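Local coordinates for superoxide dismutase [Fe] (PDB 1WB7), which disproportionates superoxide radicals into hydrogen peroxide and dioxygen, using one iron ion bound in each subunit of a homotetramer, at residues Q148-E153 / N158-I163; T126-P131 / D186-W191; K7-P12 / N43-L48. The protein carries 1 engineered substitution. All blocks are in the same frame, centred on the assembly; numbering follows the deposited sequence.

Interaction 1: residues Q148-E153 / N158-I163; sequences QIMTFE and NHIAEI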
ATOM      1  N   GLN A 148     -16.645   5.591  13.197  1.00 12.39           N
ATOM      2  CA  GLN A 148     -15.720   4.562  12.724  1.00 11.96           C
ATOM      3  C   GLN A 148     -14.242   4.835  12.975  1.00 11.75           C
ATOM      4  O   GLN A 148     -13.688   5.840  12.511  1.00 11.75           O
ATOM      5  CB  GLN A 148     -15.940   4.341  11.219  1.00 11.77           C
ATOM      6  CG  GLN A 148     -15.064   3.265  10.586  1.00 10.38           C
ATOM      7  CD  GLN A 148     -15.344   1.883  11.137  1.00 12.32           C
ATOM      8  OE1 GLN A 148     -16.450   1.358  10.996  1.00 11.36           O
ATOM      9  NE2 GLN A 148     -14.342   1.286  11.776  1.00 15.35           N
ATOM     10  N   ILE A 149     -13.602   3.927  13.705  1.00 11.42           N
ATOM     11  CA  ILE A 149     -12.176   4.044  13.990  1.00 11.14           C
ATOM     12  C   ILE A 149     -11.398   3.531  12.773  1.00 10.98           C
ATOM     13  O   ILE A 149     -11.843   2.619  12.082  1.00 10.89           O
ATOM     14  CB  ILE A 149     -11.775   3.199  15.218  1.00 10.06           C
ATOM     15  CG1 ILE A 149     -12.323   3.835  16.499  1.00  9.60           C
ATOM     16  CG2 ILE A 149     -10.266   3.080  15.293  1.00  9.86           C
ATOM     17  CD1 ILE A 149     -12.161   2.955  17.731  1.00  6.97           C
ATOM     18  N   MET A 150     -10.239   4.122  12.510  1.00 10.90           N
ATOM     19  CA  MET A 150      -9.428   3.695  11.384  1.00 10.88           C
ATOM     20  C   MET A 150      -7.984   4.112  11.572  1.00 11.00           C
ATOM     21  O   MET A 150      -7.701   5.130  12.202  1.00 10.93           O
ATOM     22  CB  MET A 150      -9.966   4.307  10.084  1.00 10.56           C
ATOM     23  CG  MET A 150      -9.218   3.903   8.811  1.00  8.97           C
ATOM     24  SD  MET A 150      -9.186   2.117   8.522  1.00 12.58           S
ATOM     25  CE  MET A 150     -10.942   1.730   8.561  1.00 12.25           C
ATOM     26  N   THR A 151      -7.069   3.300  11.052  1.00 11.09           N
ATOM     27  CA  THR A 151      -5.653   3.636  11.102  1.00 11.27           C
ATOM     28  C   THR A 151      -5.211   3.808   9.651  1.00 11.27           C
ATOM     29  O   THR A 151      -5.572   3.007   8.781  1.00 11.12           O
ATOM     30  CB  THR A 151      -4.777   2.531  11.780  1.00 12.27           C
ATOM     31  OG1 THR A 151      -5.047   1.255  11.182  1.00 12.25           O
ATOM     32  CG2 THR A 151      -5.038   2.471  13.282  1.00 11.65           C
ATOM     33  N   PHE A 152      -4.462   4.875   9.395  1.00 11.36           N
ATOM     34  CA  PHE A 152      -3.935   5.160   8.060  1.00 11.54           C
ATOM     35  C   PHE A 152      -2.480   4.701   8.056  1.00 11.93           C
ATOM     36  O   PHE A 152      -1.803   4.765   9.084  1.00 11.95           O
ATOM     37  CB  PHE A 152      -3.906   6.670   7.769  1.00  8.60           C
ATOM     38  CG  PHE A 152      -5.256   7.339   7.723  1.00  7.44           C
ATOM     39  CD1 PHE A 152      -5.335   8.733   7.695  1.00  4.96           C
ATOM     40  CD2 PHE A 152      -6.437   6.602   7.714  1.00  5.10           C
ATOM     41  CE1 PHE A 152      -6.569   9.384   7.664  1.00  4.85           C
ATOM     42  CE2 PHE A 152      -7.674   7.246   7.680  1.00  6.43           C
ATOM     43  CZ  PHE A 152      -7.742   8.638   7.656  1.00  6.84           C
ATOM     44  N   GLU A 153      -2.009   4.230   6.911  1.00 12.23           N
ATOM     45  CA  GLU A 153      -0.609   3.854   6.772  1.00 12.51           C
ATOM     46  C   GLU A 153      -0.102   4.977   5.866  1.00 12.48           C
ATOM     47  O   GLU A 153      -0.696   5.261   4.820  1.00 12.47           O
ATOM     48  CB  GLU A 153      -0.477   2.466   6.143  1.00 12.97           C
ATOM     49  CG  GLU A 153      -0.971   1.384   7.097  1.00 14.10           C
ATOM     50  CD  GLU A 153      -1.036   0.002   6.483  1.00 17.66           C
ATOM     51  OE1 GLU A 153      -1.910  -0.778   6.910  1.00 22.75           O
ATOM     52  OE2 GLU A 153      -0.221  -0.317   5.588  1.00 22.59           O
ATOM     53  N   ASN A 158      -5.747   3.770   3.449  1.00 11.68           N
ATOM     54  CA  ASN A 158      -6.827   3.325   4.344  1.00 11.52           C
ATOM     55  C   ASN A 158      -7.954   4.315   4.641  1.00 11.53           C
ATOM     56  O   ASN A 158      -8.859   3.995   5.412  1.00 11.27           O
ATOM     57  CB  ASN A 158      -6.264   2.814   5.671  1.00 11.02           C
ATOM     58  CG  ASN A 158      -5.263   1.699   5.483  1.00 12.14           C
ATOM     59  OD1 ASN A 158      -5.111   1.167   4.389  1.00 13.55           O
ATOM     60  ND2 ASN A 158      -4.578   1.336   6.557  1.00  8.87           N
ATOM     61  N   HIS A 159      -7.912   5.505   4.043  1.00 11.35           N
ATOM     62  CA  HIS A 159      -8.968   6.481   4.270  1.00 11.14           C
ATOM     63  C   HIS A 159     -10.298   5.888   3.825  1.00 11.23           C
ATOM     64  O   HIS A 159     -10.331   4.961   3.012  1.00 11.11           O
ATOM     65  CB  HIS A 159      -8.771   7.752   3.435  1.00  9.20           C
ATOM     66  CG  HIS A 159      -7.550   8.539   3.781  1.00 11.19           C
ATOM     67  ND1 HIS A 159      -7.560   9.915   3.860  1.00 10.54           N
ATOM     68  CD2 HIS A 159      -6.274   8.155   4.019  1.00 11.26           C
ATOM     69  CE1 HIS A 159      -6.340  10.343   4.136  1.00 14.29           C
ATOM     70  NE2 HIS A 159      -5.542   9.296   4.236  1.00  8.02           N
ATOM     71  N   ILE A 160     -11.388   6.433   4.359  1.00 11.18           N
ATOM     72  CA  ILE A 160     -12.726   6.025   3.955  1.00 11.32           C
ATOM     73  C   ILE A 160     -13.246   7.247   3.215  1.00 11.41           C
ATOM     74  O   ILE A 160     -13.191   8.368   3.719  1.00 11.34           O
ATOM     75  CB  ILE A 160     -13.650   5.696   5.145  1.00 11.65           C
ATOM     76  CG1 ILE A 160     -13.216   4.370   5.785  1.00 11.42           C
ATOM     77  CG2 ILE A 160     -15.099   5.596   4.652  1.00 11.94           C
ATOM     78  CD1 ILE A 160     -13.997   3.984   7.035  1.00 13.18           C
ATOM     79  N   ALA A 161     -13.731   7.014   2.007  1.00 11.64           N
ATOM     80  CA  ALA A 161     -14.215   8.067   1.133  1.00 12.26           C
ATOM     81  C   ALA A 161     -15.206   9.085   1.674  1.00 12.71           C
ATOM     82  O   ALA A 161     -16.181   8.749   2.347  1.00 12.70           O
ATOM     83  CB  ALA A 161     -14.793   7.440  -0.139  1.00 12.26           C
ATOM     84  N   GLU A 162     -14.920  10.343   1.363  1.00 13.18           N
ATOM     85  CA  GLU A 162     -15.781  11.475   1.678  1.00 13.54           C
ATOM     86  C   GLU A 162     -16.214  11.796   3.101  1.00 13.78           C
ATOM     87  O   GLU A 162     -16.645  12.917   3.345  1.00 14.77           O
ATOM     88  CB  GLU A 162     -17.045  11.385   0.813  1.00 13.74           C
ATOM     89  CG  GLU A 162     -16.789  11.046  -0.656  1.00 13.61           C
ATOM     90  CD  GLU A 162     -18.066  11.067  -1.489  1.00 14.91           C
ATOM     91  OE1 GLU A 162     -19.027  10.360  -1.122  1.00 16.89           O
ATOM     92  OE2 GLU A 162     -18.109  11.786  -2.511  1.00 11.72           O
ATOM     93  N   ILE A 163     -16.127  10.867   4.042  1.00 13.35           N
ATOM     94  CA  ILE A 163     -16.584  11.202   5.388  1.00 12.81           C
ATOM     95  C   ILE A 163     -15.590  12.011   6.220  1.00 12.67           C
ATOM     96  O   ILE A 163     -14.375  11.917   6.034  1.00 12.48           O
ATOM     97  CB  ILE A 163     -17.032   9.942   6.174  1.00 11.52           C
ATOM     98  CG1 ILE A 163     -15.892   8.937   6.280  1.00  9.86           C
ATOM     99  CG2 ILE A 163     -18.229   9.308   5.478  1.00  7.60           C
ATOM    100  CD1 ILE A 163     -16.299   7.671   6.985  1.00  5.60           C
TER
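The ring of Phe152 lies flat against the imidazole of His159 in a face-to-face stack, with the planes 11° apart and the centroids separated by 3.9 Å. His159 CD2 stands over the centre of the phenyl ring and Phe152 CE1 over the centre of the imidazole, so each ring covers the middle of the other, slightly displaced. In both residues CG is anti to the carbonyl carbon, which swings the two rings together from backbones that do not aim them at each other. His159 NE2 also bonds to the carbonyl of His155, fixing the rotation of the imidazole. Beside the stack, the amide of Asn158 bends back to the strand it has just left. Its ND2 donates to Thr151 O at 3.0 Å, with the acceptor in the amide plane but the donor tilted 27° from the carbonyl plane; a second, weak bond reaches Glu153 OE1 at 3.4 Å. The main partner of that carboxylate is Arg72 of the third subunit, which forms a salt bridge with OE2. Farther along, Met150 sets CG 3.4 Å from Asn158 O, and the bends at chi2 and chi3 carry its methyl CE to Ile160 CD1, 4.1 Å away. The same CD1 touches Gln148 CG at 3.8 Å. Asn158 O and His159 O also accept bonds from Thr75 and Asn79 of the second subunit, so the loop is held from both chains. The arrangement packs the loop that follows strand 147-153 back on that edge strand of the three-stranded antiparallel sheet in the C-terminal domain of iron/manganese superoxide dismutases, against the subunit interface.

Interaction 2: residues T126-P131 / D186-W191; sequences TANSLP and DYVNAW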
ATOM      1  N   THR A 126      -6.206   0.275  19.073  1.00 15.29           N
ATOM      2  CA  THR A 126      -6.153   0.300  17.621  1.00 15.27           C
ATOM      3  C   THR A 126      -5.005   1.178  17.137  1.00 15.35           C
ATOM      4  O   THR A 126      -4.304   0.825  16.191  1.00 15.11           O
ATOM      5  CB  THR A 126      -7.490   0.793  17.035  1.00 14.32           C
ATOM      6  OG1 THR A 126      -8.546  -0.066  17.487  1.00 12.36           O
ATOM      7  CG2 THR A 126      -7.459   0.759  15.521  1.00 13.91           C
ATOM      8  N   ALA A 127      -4.799   2.312  17.800  1.00 15.45           N
ATOM      9  CA  ALA A 127      -3.717   3.210  17.425  1.00 15.66           C
ATOM     10  C   ALA A 127      -2.359   2.520  17.591  1.00 15.75           C
ATOM     11  O   ALA A 127      -1.489   2.643  16.734  1.00 15.66           O
ATOM     12  CB  ALA A 127      -3.764   4.474  18.273  1.00 14.77           C
ATOM     13  N   ASN A 128      -2.181   1.792  18.689  1.00 16.03           N
ATOM     14  CA  ASN A 128      -0.915   1.114  18.934  1.00 16.40           C
ATOM     15  C   ASN A 128      -0.674  -0.084  18.028  1.00 16.54           C
ATOM     16  O   ASN A 128       0.462  -0.518  17.875  1.00 16.82           O
ATOM     17  CB  ASN A 128      -0.808   0.669  20.398  1.00 15.91           C
ATOM     18  CG  ASN A 128      -0.656   1.838  21.355  1.00 16.95           C
ATOM     19  OD1 ASN A 128       0.067   2.791  21.076  1.00 16.83           O
ATOM     20  ND2 ASN A 128      -1.328   1.761  22.496  1.00 13.13           N
ATOM     21  N   SER A 129      -1.731  -0.613  17.423  1.00 16.63           N
ATOM     22  CA  SER A 129      -1.595  -1.767  16.540  1.00 16.88           C
ATOM     23  C   SER A 129      -1.088  -1.368  15.160  1.00 17.21           C
ATOM     24  O   SER A 129      -0.716  -2.222  14.355  1.00 17.09           O
ATOM     25  CB  SER A 129      -2.942  -2.475  16.372  1.00 17.03           C
ATOM     26  OG  SER A 129      -3.807  -1.724  15.529  1.00 14.60           O
ATOM     27  N   LEU A 130      -1.080  -0.069  14.881  1.00 17.49           N
ATOM     28  CA  LEU A 130      -0.634   0.420  13.580  1.00 17.86           C
ATOM     29  C   LEU A 130       0.788  -0.009  13.248  1.00 18.03           C
ATOM     30  O   LEU A 130       1.734   0.362  13.938  1.00 18.28           O
ATOM     31  CB  LEU A 130      -0.729   1.945  13.520  1.00 17.24           C
ATOM     32  CG  LEU A 130      -0.067   2.608  12.306  1.00 18.50           C
ATOM     33  CD1 LEU A 130      -0.716   2.108  11.024  1.00 20.24           C
ATOM     34  CD2 LEU A 130      -0.188   4.116  12.415  1.00 17.06           C
ATOM     35  N   PRO A 131       0.955  -0.807  12.185  1.00 18.14           N
ATOM     36  CA  PRO A 131       2.281  -1.277  11.770  1.00 18.27           C
ATOM     37  C   PRO A 131       2.997  -0.205  10.955  1.00 18.10           C
ATOM     38  O   PRO A 131       2.686   0.004   9.784  1.00 18.47           O
ATOM     39  CB  PRO A 131       1.957  -2.504  10.931  1.00 18.54           C
ATOM     40  CG  PRO A 131       0.682  -2.070  10.237  1.00 21.28           C
ATOM     41  CD  PRO A 131      -0.103  -1.446  11.378  1.00 18.54           C
ATOM     42  N   ASP A 186       3.490   5.537  24.793  1.00 17.88           N
ATOM     43  CA  ASP A 186       3.475   6.540  25.857  1.00 17.89           C
ATOM     44  C   ASP A 186       2.990   7.871  25.295  1.00 17.62           C
ATOM     45  O   ASP A 186       2.292   8.632  25.973  1.00 17.66           O
ATOM     46  CB  ASP A 186       4.867   6.710  26.473  1.00 18.80           C
ATOM     47  CG  ASP A 186       5.315   5.480  27.246  1.00 20.73           C
ATOM     48  OD1 ASP A 186       4.449   4.778  27.805  1.00 23.28           O
ATOM     49  OD2 ASP A 186       6.532   5.221  27.313  1.00 26.66           O
ATOM     50  N   TYR A 187       3.371   8.144  24.052  1.00 17.32           N
ATOM     51  CA  TYR A 187       2.959   9.360  23.357  1.00 17.00           C
ATOM     52  C   TYR A 187       1.445   9.308  23.161  1.00 16.96           C
ATOM     53  O   TYR A 187       0.747  10.301  23.352  1.00 17.00           O
ATOM     54  CB  TYR A 187       3.666   9.437  22.000  1.00 16.69           C
ATOM     55  CG  TYR A 187       2.930  10.227  20.940  1.00 15.10           C
ATOM     56  CD1 TYR A 187       2.798  11.611  21.034  1.00 15.87           C
ATOM     57  CD2 TYR A 187       2.378   9.586  19.832  1.00 16.17           C
ATOM     58  CE1 TYR A 187       2.134  12.344  20.042  1.00 16.35           C
ATOM     59  CE2 TYR A 187       1.712  10.303  18.835  1.00 16.61           C
ATOM     60  CZ  TYR A 187       1.594  11.684  18.946  1.00 16.53           C
ATOM     61  OH  TYR A 187       0.943  12.394  17.962  1.00 11.73           O
ATOM     62  N   VAL A 188       0.940   8.138  22.781  1.00 16.90           N
ATOM     63  CA  VAL A 188      -0.491   7.972  22.571  1.00 17.06           C
ATOM     64  C   VAL A 188      -1.248   8.254  23.871  1.00 17.27           C
ATOM     65  O   VAL A 188      -2.277   8.934  23.853  1.00 17.28           O
ATOM     66  CB  VAL A 188      -0.826   6.544  22.070  1.00 16.23           C
ATOM     67  CG1 VAL A 188      -2.336   6.361  21.969  1.00 13.73           C
ATOM     68  CG2 VAL A 188      -0.184   6.311  20.711  1.00 15.87           C
ATOM     69  N   ASN A 189      -0.741   7.746  24.995  1.00 17.42           N
ATOM     70  CA  ASN A 189      -1.401   7.978  26.281  1.00 17.46           C
ATOM     71  C   ASN A 189      -1.396   9.459  26.633  1.00 17.23           C
ATOM     72  O   ASN A 189      -2.400  10.000  27.094  1.00 17.26           O
ATOM     73  CB  ASN A 189      -0.718   7.208  27.416  1.00 19.34           C
ATOM     74  CG  ASN A 189      -0.942   5.705  27.336  1.00 26.13           C
ATOM     75  OD1 ASN A 189      -2.022   5.239  26.951  1.00 29.29           O
ATOM     76  ND2 ASN A 189       0.077   4.935  27.725  1.00 27.36           N
ATOM     77  N   ALA A 190      -0.259  10.115  26.417  1.00 16.95           N
ATOM     78  CA  ALA A 190      -0.129  11.536  26.726  1.00 16.72           C
ATOM     79  C   ALA A 190      -1.025  12.414  25.857  1.00 16.63           C
ATOM     80  O   ALA A 190      -1.547  13.431  26.311  1.00 16.44           O
ATOM     81  CB  ALA A 190       1.321  11.964  26.567  1.00 16.11           C
ATOM     82  N   TRP A 191      -1.202  12.006  24.606  1.00 16.48           N
ATOM     83  CA  TRP A 191      -2.012  12.748  23.650  1.00 16.17           C
ATOM     84  C   TRP A 191      -3.449  13.006  24.106  1.00 16.12           C
ATOM     85  O   TRP A 191      -4.006  14.071  23.832  1.00 15.99           O
ATOM     86  CB  TRP A 191      -2.003  12.005  22.313  1.00 16.21           C
ATOM     87  CG  TRP A 191      -2.982  12.510  21.315  1.00 15.96           C
ATOM     88  CD1 TRP A 191      -2.875  13.634  20.549  1.00 13.73           C
ATOM     89  CD2 TRP A 191      -4.209  11.881  20.942  1.00 15.75           C
ATOM     90  NE1 TRP A 191      -3.959  13.739  19.714  1.00 14.27           N
ATOM     91  CE2 TRP A 191      -4.795  12.675  19.935  1.00 13.84           C
ATOM     92  CE3 TRP A 191      -4.872  10.720  21.361  1.00 16.48           C
ATOM     93  CZ2 TRP A 191      -6.011  12.346  19.337  1.00 12.68           C
ATOM     94  CZ3 TRP A 191      -6.084  10.392  20.766  1.00 14.37           C
ATOM     95  CH2 TRP A 191      -6.639  11.203  19.764  1.00 14.32           C
TER
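Val188 has the largest share of this small contact, presenting its two methyl groups to Ala127 and Asn128 on helix 116-128. CG2 lies 3.5 Å from Asn128 OD1, and CB of the same valine is 4.0 Å from that oxygen, so the amide oxygen rests against the valine branch in a van der Waals contact. With chi1 at 175°, Val188 turns CG1 anti to its own nitrogen, where it meets Ala127 CB at 4.4 Å. The alanine and the valine both point their CB atoms across the gap, and their CA atoms, 7.7 Å apart, are the closest CA pair between the segments. Asn128 arrives differently: its CB points along the interface, and the amide end then leans over to the valine, the two side chains sliding past each other in opposite directions. Next along the chain, Ser129 OG and Ser129 N both bond to Thr126 O, reaching it from the same face of the carbonyl plane; the hydroxyl bond is 2.7 Å long. Arg184, at the start of helix 184-191, donates to Leu130 O, a further link between that helix and the chain after Ala127 and Asn128. Ala127 also packs on Leu169 of strand 165-170, which Tyr187 and Trp191 touch from helix 184-191, while Thr126 faces strand 147-153. The contact thus sets helix 116-128 beside helix 184-191, with strand 165-170 meeting both.

Interaction 3: residues K7-P12 / N43-L48; sequences KKYELP and NGANSL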
ATOM      1  N   LYS A   7      -5.426  26.236  -7.935  1.00 19.32           N
ATOM      2  CA  LYS A   7      -5.177  27.121  -6.812  1.00 18.93           C
ATOM      3  C   LYS A   7      -4.177  26.415  -5.898  1.00 18.43           C
ATOM      4  O   LYS A   7      -4.222  25.193  -5.733  1.00 18.34           O
ATOM      5  CB  LYS A   7      -6.486  27.419  -6.076  1.00 19.75           C
ATOM      6  CG  LYS A   7      -6.353  28.407  -4.918  1.00 21.31           C
ATOM      7  CD  LYS A   7      -7.730  28.909  -4.488  1.00 25.32           C
ATOM      8  CE  LYS A   7      -7.675  29.698  -3.191  1.00 26.56           C
ATOM      9  NZ  LYS A   7      -6.710  30.820  -3.253  1.00 31.73           N
ATOM     10  N   LYS A   8      -3.258  27.174  -5.319  1.00 18.31           N
ATOM     11  CA  LYS A   8      -2.250  26.590  -4.444  1.00 18.16           C
ATOM     12  C   LYS A   8      -2.730  26.479  -3.008  1.00 17.96           C
ATOM     13  O   LYS A   8      -3.670  27.156  -2.601  1.00 17.91           O
ATOM     14  CB  LYS A   8      -0.961  27.418  -4.498  1.00 18.60           C
ATOM     15  CG  LYS A   8      -0.369  27.551  -5.899  1.00 18.64           C
ATOM     16  CD  LYS A   8      -0.008  26.187  -6.488  1.00 21.94           C
ATOM     17  CE  LYS A   8       0.421  26.290  -7.948  1.00 22.65           C
ATOM     18  NZ  LYS A   8      -0.700  26.707  -8.848  1.00 21.18           N
ATOM     19  N   TYR A   9      -2.084  25.605  -2.245  1.00 17.93           N
ATOM     20  CA  TYR A   9      -2.433  25.414  -0.850  1.00 17.79           C
ATOM     21  C   TYR A   9      -1.682  26.388   0.037  1.00 18.11           C
ATOM     22  O   TYR A   9      -0.619  26.886  -0.326  1.00 18.03           O
ATOM     23  CB  TYR A   9      -2.111  23.992  -0.405  1.00 15.61           C
ATOM     24  CG  TYR A   9      -3.042  22.962  -0.979  1.00 11.79           C
ATOM     25  CD1 TYR A   9      -2.679  22.213  -2.091  1.00  8.79           C
ATOM     26  CD2 TYR A   9      -4.302  22.757  -0.426  1.00  9.59           C
ATOM     27  CE1 TYR A   9      -3.552  21.279  -2.642  1.00 10.24           C
ATOM     28  CE2 TYR A   9      -5.182  21.828  -0.968  1.00  9.63           C
ATOM     29  CZ  TYR A   9      -4.800  21.096  -2.073  1.00  7.83           C
ATOM     30  OH  TYR A   9      -5.667  20.184  -2.618  1.00 10.09           O
ATOM     31  N   GLU A  10      -2.233  26.636   1.216  1.00 18.47           N
ATOM     32  CA  GLU A  10      -1.615  27.550   2.161  1.00 18.87           C
ATOM     33  C   GLU A  10      -1.494  26.948   3.551  1.00 18.83           C
ATOM     34  O   GLU A  10      -2.427  26.321   4.065  1.00 18.75           O
ATOM     35  CB  GLU A  10      -2.419  28.850   2.225  1.00 21.17           C
ATOM     36  CG  GLU A  10      -2.377  29.616   0.918  1.00 29.72           C
ATOM     37  CD  GLU A  10      -3.330  30.785   0.891  1.00 37.70           C
ATOM     38  OE1 GLU A  10      -3.290  31.549  -0.096  1.00 44.01           O
ATOM     39  OE2 GLU A  10      -4.122  30.938   1.849  1.00 41.35           O
ATOM     40  N   LEU A  11      -0.327  27.145   4.147  1.00 18.80           N
ATOM     41  CA  LEU A  11      -0.053  26.647   5.478  1.00 19.08           C
ATOM     42  C   LEU A  11      -0.924  27.418   6.454  1.00 19.35           C
ATOM     43  O   LEU A  11      -0.815  28.638   6.559  1.00 19.65           O
ATOM     44  CB  LEU A  11       1.422  26.867   5.817  1.00 18.33           C
ATOM     45  CG  LEU A  11       1.897  26.390   7.192  1.00 20.19           C
ATOM     46  CD1 LEU A  11       1.777  24.878   7.288  1.00 15.54           C
ATOM     47  CD2 LEU A  11       3.339  26.827   7.405  1.00 19.11           C
ATOM     48  N   PRO A  12      -1.813  26.723   7.180  1.00 19.40           N
ATOM     49  CA  PRO A  12      -2.659  27.450   8.127  1.00 19.38           C
ATOM     50  C   PRO A  12      -1.826  27.859   9.329  1.00 19.48           C
ATOM     51  O   PRO A  12      -0.834  27.210   9.652  1.00 19.50           O
ATOM     52  CB  PRO A  12      -3.718  26.422   8.489  1.00 20.00           C
ATOM     53  CG  PRO A  12      -2.916  25.146   8.510  1.00 20.65           C
ATOM     54  CD  PRO A  12      -2.073  25.272   7.246  1.00 19.17           C
ATOM     55  N   ASN A  43       4.419  22.974   0.439  1.00 16.20           N
ATOM     56  CA  ASN A  43       5.368  23.243  -0.637  1.00 16.48           C
ATOM     57  C   ASN A  43       5.426  22.100  -1.644  1.00 16.46           C
ATOM     58  O   ASN A  43       5.437  22.327  -2.853  1.00 16.61           O
ATOM     59  CB  ASN A  43       6.762  23.491  -0.049  1.00 17.40           C
ATOM     60  CG  ASN A  43       6.855  24.815   0.682  1.00 19.36           C
ATOM     61  OD1 ASN A  43       7.832  25.087   1.382  1.00 22.32           O
ATOM     62  ND2 ASN A  43       5.839  25.652   0.518  1.00 17.69           N
ATOM     63  N   GLY A  44       5.464  20.871  -1.140  1.00 16.37           N
ATOM     64  CA  GLY A  44       5.515  19.718  -2.019  1.00 16.40           C
ATOM     65  C   GLY A  44       4.269  19.608  -2.872  1.00 16.54           C
ATOM     66  O   GLY A  44       4.342  19.295  -4.059  1.00 16.92           O
ATOM     67  N   ALA A  45       3.113  19.861  -2.266  1.00 16.44           N
ATOM     68  CA  ALA A  45       1.852  19.799  -2.989  1.00 16.41           C
ATOM     69  C   ALA A  45       1.823  20.868  -4.077  1.00 16.44           C
ATOM     70  O   ALA A  45       1.485  20.593  -5.227  1.00 16.46           O
ATOM     71  CB  ALA A  45       0.682  19.998  -2.023  1.00 15.37           C
ATOM     72  N   ASN A  46       2.188  22.091  -3.712  1.00 16.61           N
ATOM     73  CA  ASN A  46       2.178  23.190  -4.670  1.00 16.74           C
ATOM     74  C   ASN A  46       3.125  23.006  -5.844  1.00 16.84           C
ATOM     75  O   ASN A  46       2.743  23.268  -6.988  1.00 16.95           O
ATOM     76  CB  ASN A  46       2.453  24.511  -3.956  1.00 15.43           C
ATOM     77  CG  ASN A  46       1.313  24.909  -3.050  1.00 16.45           C
ATOM     78  OD1 ASN A  46       0.165  24.532  -3.298  1.00 13.34           O
ATOM     79  ND2 ASN A  46       1.610  25.680  -2.005  1.00 14.29           N
ATOM     80  N   SER A  47       4.345  22.547  -5.588  1.00 16.85           N
ATOM     81  CA  SER A  47       5.274  22.346  -6.692  1.00 16.98           C
ATOM     82  C   SER A  47       4.731  21.256  -7.627  1.00 16.73           C
ATOM     83  O   SER A  47       4.863  21.353  -8.848  1.00 17.30           O
ATOM     84  CB  SER A  47       6.672  21.974  -6.179  1.00 18.28           C
ATOM     85  OG  SER A  47       6.702  20.666  -5.636  1.00 29.43           O
ATOM     86  N   LEU A  48       4.113  20.222  -7.067  1.00 16.14           N
ATOM     87  CA  LEU A  48       3.556  19.164  -7.907  1.00 15.47           C
ATOM     88  C   LEU A  48       2.359  19.696  -8.694  1.00 15.13           C
ATOM     89  O   LEU A  48       2.134  19.302  -9.839  1.00 14.94           O
ATOM     90  CB  LEU A  48       3.161  17.948  -7.062  1.00 13.98           C
ATOM     91  CG  LEU A  48       4.355  17.126  -6.556  1.00 16.75           C
ATOM     92  CD1 LEU A  48       3.900  16.109  -5.529  1.00 14.79           C
ATOM     93  CD2 LEU A  48       5.037  16.427  -7.733  1.00 15.55           C
TER
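The extended N-terminal arm of the alpha-hairpin domain runs along the first long helix, 27-57, and is held to it by an asparagine side chain that pairs with the backbone of a single residue. Asn46 uses both ends of its amide on Tyr9. OD1 accepts from Tyr9 N at 2.7 Å, a nearly straight bond that lies in the carbonyl plane on a lone pair, and ND2 returns a bond to Tyr9 O at 3.0 Å. For the second bond Tyr9 O lies close to the amide plane, whereas the donor is tilted 26° from the plane of the tyrosine carbonyl. Two bonds in opposite senses fix the flip of the amide, much as a neighbouring strand would pair with an extended residue. The chi1 of Asn46, -69°, sets CG anti to the carbonyl carbon and directs the amide out from the helix to the arm. Around the polar pair, Lys8 lays its aliphatic chain across the amide, with CB 3.3 Å from Asn46 OD1 and CD 3.6 Å from the same oxygen. Bends at chi2 and chi4 then carry NZ onward to Phe6 O and to a salt bridge with Glu53. The Tyr9 ring is turned only 15° from the Asn46 amide plane, with OD1 at its edge, and its CD1 meets Ala45 CB at 4.0 Å. The phenol oxygen bonds to Asp141 of the second subunit. Tyr9 further packs on Ile78 and meets the ring of His81, both on helix 67-89, while Leu11 continues along helix 27-57 over Tyr34 and His38. The arm therefore lies against both long helices of the hairpin, with Tyr9 extending from them to the neighbouring chain.

Overall arrangement
From the N terminus, interaction 3 closes first, bringing the arm 7-12 onto helix 27-57 within the alpha-hairpin domain. The chain then passes through helix 67-89 into the C-terminal domain, where residues 126-131 open the long loop that interaction 2 closes at 186-191. Interaction 1 is nested inside that loop, folding the segment after strand 147-153 back onto it. Interactions 1 and 2 touch directly: Thr126 packs on Ile149 and Thr151, and Leu130 on Phe152 and Glu153. Interaction 3 stands apart, its centre about 29 Å from that of interaction 2, on the opposite side of the chain's centre. All three reach the second subunit.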